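Local coordinates for protein cystathionine beta-lyases/cystathionine gamma-synthases (Corynebacterium glutamicum, PDB 5X5H) that probably catalyses, with pyridoxal 5'-phosphate as cofactor, the joining of O-succinyl-L-homoserine and L-cysteine into cystathionine with release of succinate, a step in methionine biosynthesis, at residues 29-33 and 57-62; 75-79 and 225-229; 323-327 and 378-382; 319-323 and 382-386; 133-137 and 164-168. All blocks are in the same frame, centred on the assembly; numbering follows the deposited sequence.

Interaction 1 (29-33 and 57-62)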
# COMPACT_ATOMS: atom_id res chain seq x y z
N ASN A 29 -8.55 5.38 12.12
CA ASN A 29 -8.87 4.30 11.20
C ASN A 29 -8.27 3.00 11.62
O ASN A 29 -7.25 3.00 12.38
CB ASN A 29 -8.36 4.58 9.80
CG ASN A 29 -8.98 5.75 9.19
OD1 ASN A 29 -10.15 6.09 9.36
ND2 ASN A 29 -8.14 6.54 8.48
N THR A 30 -8.85 1.85 11.20
CA THR A 30 -8.23 0.58 11.52
C THR A 30 -6.78 0.53 11.03
O THR A 30 -6.57 0.83 9.84
CB THR A 30 -8.90 -0.66 10.95
OG1 THR A 30 -8.18 -1.84 11.48
CG2 THR A 30 -8.92 -0.68 9.58
N PRO A 31 -5.85 0.20 11.84
CA PRO A 31 -4.47 -0.04 11.36
C PRO A 31 -4.48 -1.16 10.31
O PRO A 31 -5.39 -2.03 10.32
CB PRO A 31 -3.73 -0.50 12.62
CG PRO A 31 -4.53 0.08 13.79
CD PRO A 31 -5.96 0.02 13.33
N ILE A 32 -3.48 -1.14 9.43
CA ILE A 32 -3.23 -2.15 8.43
C ILE A 32 -2.28 -3.15 9.05
O ILE A 32 -1.06 -2.80 9.21
CB ILE A 32 -2.78 -1.55 7.10
CG1 ILE A 32 -3.86 -0.62 6.59
CG2 ILE A 32 -2.55 -2.68 6.11
CD1 ILE A 32 -3.36 0.22 5.42
N TYR A 33 -2.75 -4.32 9.48
CA TYR A 33 -1.88 -5.27 10.14
C TYR A 33 -1.24 -6.21 9.13
O TYR A 33 -1.61 -7.35 8.96
CB TYR A 33 -2.71 -6.08 11.17
CG TYR A 33 -3.10 -5.28 12.40
CD1 TYR A 33 -2.17 -5.14 13.41
CD2 TYR A 33 -4.27 -4.57 12.53
CE1 TYR A 33 -2.47 -4.41 14.51
CE2 TYR A 33 -4.57 -3.82 13.65
CZ TYR A 33 -3.65 -3.74 14.63
OH TYR A 33 -3.90 -2.94 15.75
N ASN A 57 -7.41 -11.94 10.76
CA ASN A 57 -6.59 -10.71 10.96
C ASN A 57 -7.50 -9.59 11.30
O ASN A 57 -8.56 -9.44 10.63
CB ASN A 57 -5.78 -10.48 9.66
CG ASN A 57 -4.93 -9.24 9.71
OD1 ASN A 57 -5.43 -8.14 9.73
ND2 ASN A 57 -3.62 -9.46 9.63
N PRO A 58 -7.15 -8.67 12.20
CA PRO A 58 -8.07 -7.61 12.60
C PRO A 58 -8.51 -6.68 11.50
O PRO A 58 -9.62 -6.09 11.55
CB PRO A 58 -7.37 -6.90 13.71
CG PRO A 58 -6.12 -7.60 13.93
CD PRO A 58 -5.89 -8.65 12.97
N THR A 59 -7.63 -6.39 10.54
CA THR A 59 -7.96 -5.47 9.45
C THR A 59 -9.05 -6.08 8.57
O THR A 59 -9.98 -5.40 8.18
CB THR A 59 -6.75 -5.13 8.62
OG1 THR A 59 -5.66 -4.62 9.43
CG2 THR A 59 -7.10 -4.16 7.49
N ILE A 60 -8.98 -7.38 8.37
CA ILE A 60 -10.01 -8.13 7.57
C ILE A 60 -11.28 -8.21 8.39
O ILE A 60 -12.40 -7.95 7.87
CB ILE A 60 -9.48 -9.52 7.18
CG1 ILE A 60 -8.19 -9.37 6.39
CG2 ILE A 60 -10.56 -10.32 6.45
CD1 ILE A 60 -7.49 -10.69 6.03
N VAL A 61 -11.21 -8.52 9.66
CA VAL A 61 -12.42 -8.64 10.51
C VAL A 61 -13.15 -7.31 10.59
O VAL A 61 -14.39 -7.26 10.57
CB VAL A 61 -12.04 -9.19 11.90
CG1 VAL A 61 -13.23 -9.06 12.85
CG2 VAL A 61 -11.63 -10.62 11.74
N ALA A 62 -12.45 -6.18 10.57
CA ALA A 62 -13.12 -4.86 10.54
C ALA A 62 -14.04 -4.73 9.34
O ALA A 62 -15.21 -4.28 9.45
CB ALA A 62 -12.13 -3.70 10.67
O HOH W 1 -8.93 -3.50 13.71

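Interaction 2 (75-79 and 225-229)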
# COMPACT_ATOMS: atom_id res chain seq x y z
N TYR A 75 -23.13 -11.97 11.24
CA TYR A 75 -21.83 -12.62 10.82
C TYR A 75 -21.50 -12.26 9.38
O TYR A 75 -22.38 -12.21 8.48
CB TYR A 75 -21.99 -14.10 10.92
CG TYR A 75 -22.49 -14.63 12.25
CD1 TYR A 75 -21.66 -14.53 13.36
CD2 TYR A 75 -23.73 -15.13 12.40
CE1 TYR A 75 -22.08 -14.96 14.61
CE2 TYR A 75 -24.15 -15.58 13.67
CZ TYR A 75 -23.37 -15.41 14.71
OH TYR A 75 -23.81 -15.81 15.99
N GLY A 76 -20.22 -12.14 9.12
CA GLY A 76 -19.66 -11.86 7.85
C GLY A 76 -18.29 -12.45 7.69
O GLY A 76 -17.48 -12.44 8.61
N ARG A 77 -17.93 -12.94 6.48
CA ARG A 77 -16.60 -13.42 6.21
C ARG A 77 -16.18 -13.03 4.81
O ARG A 77 -17.01 -13.13 3.87
CB ARG A 77 -16.44 -14.91 6.37
CG ARG A 77 -16.82 -15.49 7.78
CD ARG A 77 -15.77 -15.16 8.82
NE ARG A 77 -16.26 -15.56 10.14
CZ ARG A 77 -15.65 -15.35 11.29
NH1 ARG A 77 -14.48 -14.80 11.30
NH2 ARG A 77 -16.24 -15.72 12.42
N ALA A 78 -14.94 -12.56 4.66
CA ALA A 78 -14.39 -12.03 3.43
C ALA A 78 -13.47 -12.97 2.77
O ALA A 78 -12.79 -13.82 3.32
CB ALA A 78 -13.68 -10.73 3.67
N PHE A 79 -13.42 -12.84 1.43
CA PHE A 79 -12.72 -13.70 0.53
C PHE A 79 -11.98 -12.88 -0.57
O PHE A 79 -12.33 -11.73 -0.79
CB PHE A 79 -13.66 -14.73 -0.13
CG PHE A 79 -14.33 -15.62 0.92
CD1 PHE A 79 -13.67 -16.66 1.47
CD2 PHE A 79 -15.55 -15.25 1.48
CE1 PHE A 79 -14.23 -17.47 2.47
CE2 PHE A 79 -16.16 -15.99 2.44
CZ PHE A 79 -15.47 -17.07 2.97
N ASP A 225 -21.62 -19.37 9.83
CA ASP A 225 -20.45 -18.54 10.13
C ASP A 225 -19.27 -19.41 10.51
O ASP A 225 -18.15 -19.26 10.01
CB ASP A 225 -20.69 -17.53 11.22
CG ASP A 225 -19.44 -16.71 11.48
OD1 ASP A 225 -19.10 -15.93 10.57
OD2 ASP A 225 -18.81 -16.84 12.56
N GLU A 226 -19.53 -20.46 11.34
CA GLU A 226 -18.43 -21.36 11.70
C GLU A 226 -17.87 -22.09 10.48
O GLU A 226 -16.66 -22.28 10.38
CB GLU A 226 -18.94 -22.43 12.74
CG GLU A 226 -19.16 -21.87 14.11
CD GLU A 226 -20.00 -22.83 14.99
OE1 GLU A 226 -20.50 -23.93 14.56
OE2 GLU A 226 -20.31 -22.35 16.09
N GLU A 227 -18.71 -22.57 9.56
CA GLU A 227 -18.24 -23.29 8.37
C GLU A 227 -17.52 -22.27 7.44
O GLU A 227 -16.50 -22.65 6.86
CB GLU A 227 -19.40 -23.93 7.62
CG GLU A 227 -20.10 -25.08 8.40
CD GLU A 227 -19.04 -26.03 8.92
OE1 GLU A 227 -18.21 -26.55 8.10
OE2 GLU A 227 -18.89 -26.14 10.17
N LEU A 228 -18.02 -21.05 7.32
CA LEU A 228 -17.30 -19.99 6.46
C LEU A 228 -15.94 -19.75 7.04
O LEU A 228 -14.97 -19.66 6.29
CB LEU A 228 -18.15 -18.74 6.40
CG LEU A 228 -19.42 -18.84 5.53
CD1 LEU A 228 -20.36 -17.72 5.88
CD2 LEU A 228 -19.04 -18.79 4.05
N LEU A 229 -15.83 -19.62 8.36
CA LEU A 229 -14.51 -19.45 8.99
C LEU A 229 -13.60 -20.62 8.79
O LEU A 229 -12.43 -20.46 8.47
CB LEU A 229 -14.72 -19.15 10.49
CG LEU A 229 -13.42 -19.04 11.31
CD1 LEU A 229 -12.59 -17.89 10.84
CD2 LEU A 229 -13.79 -18.85 12.78
O HOH W 2 -18.51 -13.21 11.45

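Interaction 3 (323-327 and 378-382)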
# COMPACT_ATOMS: atom_id res chain seq x y z
N SER A 323 -18.16 4.35 -29.46
CA SER A 323 -18.45 5.75 -29.74
C SER A 323 -18.44 6.68 -28.52
O SER A 323 -18.37 7.88 -28.64
CB SER A 323 -19.77 5.90 -30.39
OG SER A 323 -19.71 5.27 -31.67
N THR A 324 -18.63 6.08 -27.34
CA THR A 324 -18.65 6.90 -26.12
C THR A 324 -17.26 7.42 -25.84
O THR A 324 -16.22 6.69 -26.08
CB THR A 324 -19.18 6.12 -24.90
OG1 THR A 324 -18.46 4.88 -24.78
CG2 THR A 324 -20.63 5.87 -25.07
N LYS A 325 -17.13 8.64 -25.31
CA LYS A 325 -15.87 9.23 -25.00
C LYS A 325 -15.64 9.51 -23.53
O LYS A 325 -14.54 9.92 -23.18
CB LYS A 325 -15.75 10.53 -25.75
CG LYS A 325 -15.76 10.35 -27.26
CD LYS A 325 -15.53 11.66 -27.97
CE LYS A 325 -14.22 12.37 -27.60
NZ LYS A 325 -12.97 11.57 -27.89
N LEU A 326 -16.68 9.42 -22.71
CA LEU A 326 -16.53 9.56 -21.24
C LEU A 326 -16.74 8.24 -20.59
O LEU A 326 -15.93 7.81 -19.76
CB LEU A 326 -17.53 10.61 -20.77
CG LEU A 326 -17.59 10.84 -19.28
CD1 LEU A 326 -16.24 11.23 -18.73
CD2 LEU A 326 -18.58 11.99 -19.06
N ILE A 327 -17.81 7.54 -20.96
CA ILE A 327 -18.07 6.20 -20.53
C ILE A 327 -17.07 5.28 -21.17
O ILE A 327 -16.93 5.30 -22.42
CB ILE A 327 -19.50 5.74 -20.85
CG1 ILE A 327 -20.53 6.77 -20.30
CG2 ILE A 327 -19.88 4.39 -20.29
CD1 ILE A 327 -21.95 6.51 -20.77
N ASP A 378 -22.59 12.58 -23.57
CA ASP A 378 -21.83 11.48 -24.15
C ASP A 378 -22.71 10.42 -24.74
O ASP A 378 -22.44 9.93 -25.90
CB ASP A 378 -20.90 10.84 -23.09
CG ASP A 378 -19.87 9.94 -23.66
OD1 ASP A 378 -19.28 10.25 -24.75
OD2 ASP A 378 -19.52 8.90 -22.99
N VAL A 379 -23.78 10.04 -24.06
CA VAL A 379 -24.76 9.10 -24.61
C VAL A 379 -25.39 9.67 -25.87
O VAL A 379 -25.53 8.91 -26.83
CB VAL A 379 -25.85 8.70 -23.56
CG1 VAL A 379 -26.92 7.81 -24.17
CG2 VAL A 379 -25.19 8.00 -22.37
N GLU A 380 -25.83 10.89 -25.83
CA GLU A 380 -26.47 11.54 -27.03
C GLU A 380 -25.53 11.54 -28.20
O GLU A 380 -25.97 11.05 -29.33
CB GLU A 380 -26.99 12.92 -26.69
CG GLU A 380 -27.70 13.63 -27.84
CD GLU A 380 -28.20 15.04 -27.45
OE1 GLU A 380 -27.56 15.71 -26.59
OE2 GLU A 380 -29.14 15.51 -28.09
N GLN A 381 -24.30 11.97 -28.10
CA GLN A 381 -23.37 11.97 -29.22
C GLN A 381 -23.07 10.58 -29.73
O GLN A 381 -22.98 10.32 -30.96
CB GLN A 381 -22.13 12.83 -28.95
CG GLN A 381 -21.16 12.18 -27.92
CD GLN A 381 -20.26 11.17 -28.48
OE1 GLN A 381 -19.93 11.22 -29.69
NE2 GLN A 381 -19.79 10.20 -27.66
N ALA A 382 -23.03 9.59 -28.83
CA ALA A 382 -22.76 8.25 -29.26
C ALA A 382 -23.93 7.69 -30.04
O ALA A 382 -23.72 7.03 -31.10
CB ALA A 382 -22.47 7.35 -28.06
O HOH W 3 -18.82 9.21 -31.34

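Interaction 4 (319-323 and 382-386)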
# COMPACT_ATOMS: atom_id res chain seq x y z
N LYS A 319 -21.07 -0.56 -32.19
CA LYS A 319 -20.67 0.79 -32.57
C LYS A 319 -20.91 1.80 -31.37
O LYS A 319 -20.10 2.75 -31.16
CB LYS A 319 -21.46 1.24 -33.82
CG LYS A 319 -21.12 2.62 -34.33
CD LYS A 319 -19.63 2.77 -34.62
CE LYS A 319 -19.20 4.08 -35.30
NZ LYS A 319 -20.17 4.76 -36.25
N PHE A 320 -22.03 1.54 -30.66
CA PHE A 320 -22.33 2.39 -29.46
C PHE A 320 -21.16 2.21 -28.45
O PHE A 320 -20.66 3.21 -27.93
CB PHE A 320 -23.60 2.05 -28.86
CG PHE A 320 -23.96 2.92 -27.68
CD1 PHE A 320 -24.44 4.21 -27.85
CD2 PHE A 320 -23.79 2.40 -26.42
CE1 PHE A 320 -24.85 4.98 -26.71
CE2 PHE A 320 -24.15 3.16 -25.30
CZ PHE A 320 -24.64 4.46 -25.44
N CYS A 321 -20.75 0.96 -28.29
CA CYS A 321 -19.63 0.66 -27.40
C CYS A 321 -18.35 1.41 -27.74
O CYS A 321 -17.60 1.80 -26.79
CB CYS A 321 -19.41 -0.85 -27.27
SG CYS A 321 -20.58 -1.72 -26.34
N THR A 322 -18.03 1.61 -29.00
CA THR A 322 -16.81 2.29 -29.38
C THR A 322 -16.95 3.79 -29.66
O THR A 322 -15.98 4.50 -29.97
CB THR A 322 -16.13 1.64 -30.62
OG1 THR A 322 -17.07 1.76 -31.71
CG2 THR A 322 -15.88 0.17 -30.37
N SER A 323 -18.16 4.35 -29.46
CA SER A 323 -18.45 5.75 -29.74
C SER A 323 -18.44 6.68 -28.52
O SER A 323 -18.37 7.88 -28.64
CB SER A 323 -19.77 5.90 -30.39
OG SER A 323 -19.71 5.27 -31.67
N ALA A 382 -23.03 9.59 -28.83
CA ALA A 382 -22.76 8.25 -29.26
C ALA A 382 -23.93 7.69 -30.04
O ALA A 382 -23.72 7.03 -31.10
CB ALA A 382 -22.47 7.35 -28.06
N LEU A 383 -25.17 7.98 -29.66
CA LEU A 383 -26.38 7.54 -30.32
C LEU A 383 -26.33 8.23 -31.71
O LEU A 383 -26.73 7.59 -32.66
CB LEU A 383 -27.66 7.88 -29.64
CG LEU A 383 -27.91 7.10 -28.33
CD1 LEU A 383 -29.14 7.71 -27.68
CD2 LEU A 383 -28.05 5.62 -28.53
N ASN A 384 -25.94 9.49 -31.77
CA ASN A 384 -25.92 10.21 -33.08
C ASN A 384 -24.86 9.67 -34.02
O ASN A 384 -25.08 9.78 -35.27
CB ASN A 384 -25.84 11.71 -32.89
CG ASN A 384 -27.11 12.35 -32.32
OD1 ASN A 384 -28.19 11.77 -32.32
ND2 ASN A 384 -26.98 13.49 -31.70
N ASN A 385 -23.84 8.99 -33.53
CA ASN A 385 -22.75 8.32 -34.30
C ASN A 385 -23.21 7.02 -34.94
O ASN A 385 -22.42 6.37 -35.69
CB ASN A 385 -21.46 8.07 -33.50
CG ASN A 385 -20.18 8.06 -34.37
OD1 ASN A 385 -20.08 8.79 -35.35
ND2 ASN A 385 -19.20 7.24 -33.99
N LEU A 386 -24.45 6.63 -34.73
CA LEU A 386 -24.94 5.37 -35.28
C LEU A 386 -25.54 5.60 -36.70
O LEU A 386 -25.72 4.65 -37.45
CB LEU A 386 -26.00 4.72 -34.36
CG LEU A 386 -25.61 4.29 -32.90
CD1 LEU A 386 -26.64 3.49 -32.14
CD2 LEU A 386 -24.34 3.51 -32.82

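Interaction 5 (133-137 and 164-168)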
# COMPACT_ATOMS: atom_id res chain seq x y z
N VAL A 133 -42.42 -17.43 -9.65
CA VAL A 133 -42.32 -18.20 -8.40
C VAL A 133 -42.71 -19.64 -8.64
O VAL A 133 -42.03 -20.55 -8.14
CB VAL A 133 -43.11 -17.57 -7.29
CG1 VAL A 133 -43.03 -18.39 -6.02
CG2 VAL A 133 -42.69 -16.13 -7.03
N GLU A 134 -43.77 -19.92 -9.42
CA GLU A 134 -44.13 -21.30 -9.68
C GLU A 134 -43.08 -22.13 -10.39
O GLU A 134 -42.93 -23.35 -10.18
CB GLU A 134 -45.48 -21.33 -10.46
CG GLU A 134 -46.65 -20.92 -9.59
CD GLU A 134 -46.91 -21.83 -8.37
OE1 GLU A 134 -46.72 -23.07 -8.42
OE2 GLU A 134 -47.28 -21.25 -7.32
N GLU A 135 -42.26 -21.54 -11.22
CA GLU A 135 -41.19 -22.25 -11.88
C GLU A 135 -40.13 -22.69 -10.86
O GLU A 135 -39.55 -23.76 -10.96
CB GLU A 135 -40.46 -21.49 -13.00
CG GLU A 135 -41.19 -21.40 -14.34
CD GLU A 135 -40.33 -20.81 -15.43
OE1 GLU A 135 -39.07 -21.01 -15.58
OE2 GLU A 135 -41.00 -20.05 -16.13
N VAL A 136 -39.81 -21.76 -9.95
CA VAL A 136 -38.85 -22.14 -8.86
C VAL A 136 -39.46 -23.32 -8.05
O VAL A 136 -38.76 -24.32 -7.81
CB VAL A 136 -38.52 -20.93 -7.97
CG1 VAL A 136 -37.55 -21.29 -6.85
CG2 VAL A 136 -37.92 -19.85 -8.82
N LYS A 137 -40.70 -23.18 -7.60
CA LYS A 137 -41.37 -24.17 -6.80
C LYS A 137 -41.30 -25.52 -7.52
O LYS A 137 -40.96 -26.57 -6.89
CB LYS A 137 -42.78 -23.78 -6.50
CG LYS A 137 -43.43 -24.80 -5.60
CD LYS A 137 -44.82 -24.27 -5.25
CE LYS A 137 -45.51 -25.29 -4.37
NZ LYS A 137 -46.90 -24.81 -4.22
N ALA A 164 -41.00 -14.18 -1.56
CA ALA A 164 -41.76 -15.25 -2.08
C ALA A 164 -40.97 -16.52 -2.31
O ALA A 164 -41.44 -17.61 -2.04
CB ALA A 164 -42.45 -14.87 -3.36
N VAL A 165 -39.75 -16.42 -2.86
CA VAL A 165 -38.92 -17.52 -3.03
C VAL A 165 -38.43 -18.08 -1.72
O VAL A 165 -38.40 -19.30 -1.60
CB VAL A 165 -37.72 -17.17 -4.01
CG1 VAL A 165 -36.68 -18.23 -3.97
CG2 VAL A 165 -38.26 -16.82 -5.41
N ALA A 166 -38.14 -17.23 -0.74
CA ALA A 166 -37.77 -17.75 0.60
C ALA A 166 -38.88 -18.63 1.20
O ALA A 166 -38.56 -19.66 1.77
CB ALA A 166 -37.47 -16.63 1.52
N LYS A 167 -40.13 -18.18 1.07
CA LYS A 167 -41.26 -19.02 1.55
C LYS A 167 -41.25 -20.41 0.96
O LYS A 167 -41.64 -21.41 1.62
CB LYS A 167 -42.62 -18.38 1.25
CG LYS A 167 -42.94 -17.15 2.10
CD LYS A 167 -44.34 -16.55 1.72
CE LYS A 167 -44.65 -15.13 2.21
NZ LYS A 167 -44.12 -14.94 3.59
N LEU A 168 -40.84 -20.57 -0.30
CA LEU A 168 -40.71 -21.91 -0.89
C LEU A 168 -39.76 -22.90 -0.22
O LEU A 168 -39.80 -24.11 -0.44
CB LEU A 168 -40.29 -21.88 -2.37
CG LEU A 168 -41.17 -21.01 -3.24
CD1 LEU A 168 -40.62 -21.00 -4.64
CD2 LEU A 168 -42.65 -21.47 -3.29

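Interaction 1 (29-33 and 57-62)
Start at Thr-30, whose CA-to-CB bond points at the helix beginning at Pro-58. Its OG1 lies 4.4 Å from Ala-62 CB, and a water 2.9 Å from Thr-30 OG1 bridges weakly to Pro-58 O. Next comes Pro-31, whose carbonyl O accepts from Thr-59 OG1 at 2.8 Å. The same Thr-59 hydroxyl passes close to Ile-32, 3.6 Å from OG1 to the CA of Ile-32, and accepts from Tyr-33 N at 2.9 Å, so one side chain serves two backbone groups of the loop. Tyr-33 buries the most surface here: Pro-58 CG sits over one face of its ring, 4.2 Å from the centroid, a CH-pi contact. Its carbonyl O receives Asn-57 ND2 at 3.0 Å. Pro-31 and Tyr-33 also pack on a neighbouring subunit. Asn-57 meanwhile turns OD1 back to Thr-59 N (2.9 Å), the classical side-chain N-cap of a helix, here tied through ND2 to an N-terminal loop at a subunit interface.

Interaction 2 (75-79 and 225-229)
This is a helix laid along an edge strand of the large mixed sheet in the PLP-binding domain. Strand 75-79 is outermost within the chain, and the short axes of 75-79 and 225-229 run 8.7 Å apart at an angle of 18°, nearly parallel. The polar centre is Arg-77 with Asp-225. Arg-77 NE donates to Asp-225 OD1 at 2.9 Å, and Arg-77 NH2 to Asp-225 OD2 at 2.8 Å, giving a two-pronged salt bridge in which each carboxylate oxygen takes one guanidinium proton. Asp-225 OD1 lies 2.9 Å from a water that can donate to it, and that water accepts from Gly-76 N at 3.1 Å, so a strand amide facing away from strand 215-219 is satisfied through solvent. On the other side of the strand, Tyr-75, Arg-77 and Phe-79 form backbone hydrogen bonds with Thr-219, Val-217 and Gly-215. Ala-78 is served at both ends: its N donates to Glu-64, and its O accepts from Gln-232 further along helix 222-235. Glu-64 makes a long, weak ion pair with Arg-77 NH1 as well. Packing contacts fill in around these bonds. Phe-79 CZ meets Leu-228 CD2 at 4.1 Å, Arg-77 CG lies 3.8 Å from Leu-228 CB, and Leu-229 CD1 covers one face of the guanidinium, 3.7 Å from Arg-77 NH1.

Interaction 3 (323-327 and 378-382)
Asp-378 does most of the work. Its carboxylate gathers three successive amides of the loop that follows helix 313-323: Asp-378 OD1 accepts from Lys-325 N at 2.7 Å, while Asp-378 OD2 takes Leu-326 N at 2.9 Å and Ile-327 N at 3.0 Å. A buried charge is thereby satisfied by main-chain donors, and the turn is held in shape, helped by Thr-324 OG1 donating to Ile-327 O at 2.8 Å. Val-379 points its CA-to-CB bond away, yet its CG2 reaches Ile-327 CD1 at 3.9 Å. Gln-381 comes next, folded back so that NE2 donates to Ser-323 O (2.9 Å) and to Asp-378 OD1 (3.0 Å); a water joins its OE1 to the same Ser-323 carbonyl. Ala-382 closes the row, with CB 3.8 Å from both Ser-323 CB and Thr-324 CG2. The loop thus lies between helix 372-384 and strand 339-341, where Leu-340 touches Thr-324 and Ile-327, while Val-379 packs against helix 254-273 through Phe-271 and Leu-272.

Interaction 4 (319-323 and 382-386)
Phe-320 gives up the most surface. Its ring reaches across to the end of helix 372-384, with CE1 3.6 Å from Ala-382 CB and 3.7 Å from Leu-383 CD2; Leu-386 CD2 comes within 3.7 Å of the backbone N of Phe-320. Asn-385 and Ala-382 follow. Asn-385 lies just past the helix and pairs twice with the other segment: its carbonyl O accepts from Lys-319 NZ at 2.8 Å, and its ND2 donates to Ser-323 OG at 3.1 Å. The Ser-323 hydroxyl spends its own proton on Lys-319 O, 2.6 Å from OG, so the serine links the Lys-319 carbonyl to the segment after helix 372-384. Ala-382 offers only a methyl, but that CB also touches Ser-323 CB at 3.8 Å, and the small residue permits a CA-CA approach of 5.0 Å there. Helices 313-323 and 372-384 are thus joined near their C-terminal ends, beside strand 305-310, whose Phe-310 meets Phe-320, Leu-383 and Leu-386.

Interaction 5 (133-137 and 164-168)
Leu-168 points its CA-to-CB bond toward helix 133-139 and overlaps Val-133, Val-136 and Lys-137. Its CD1 is 3.8 Å from Val-133 CG1, 3.8 Å from Val-136 CG1 and 3.7 Å from Lys-137 N, so the methyl sits against a turn of backbone as well as against side chains. The aliphatic base of Lys-137 adds a contact, CB to Leu-168 CD2 at 4.0 Å, while the rest of that extended lysine leads away. The two helices are successive crossover helices of the alpha/beta PLP-binding domain: helix 133-139 links strand 124-128 to strand 144-150, and helix 162-167 comes between strands 144-150 and 175-179, all parallel in one sheet. Val-136 and Val-165 face that sheet together, both touching Ile-147, and their CG1 atoms come within 4.3 Å of each other. No hydrogen bond crosses between the segments. One turn before Lys-137 and Leu-168, Val-133 CG2 rests 3.9 Å from Ala-164 CB.

Overall arrangement
Along the chain, interaction 1 closes before interaction 2 opens, interaction 5 falls between the two segments of interaction 2, and interactions 3 and 4 come last. Interactions 1 and 2 are neighbours, centres about 16 Å apart, joined by helix 58-70 leading into strand 75-79, with Ile-60 CG2 touching Ala-78 CB at 4.2 Å. Interaction 2 includes edge strand 75-79 of the seven-stranded sheet on which interaction 5's helices pack, centres about 27 Å apart. Interactions 3 and 4 share Ser-323, Ala-382 and helix 372-384; their centres are about 7 Å apart and about 41 Å from that of interaction 5. Together they sample the N-terminal subunit-contact region, cofactor-binding sheet and C-terminal part of the enzyme.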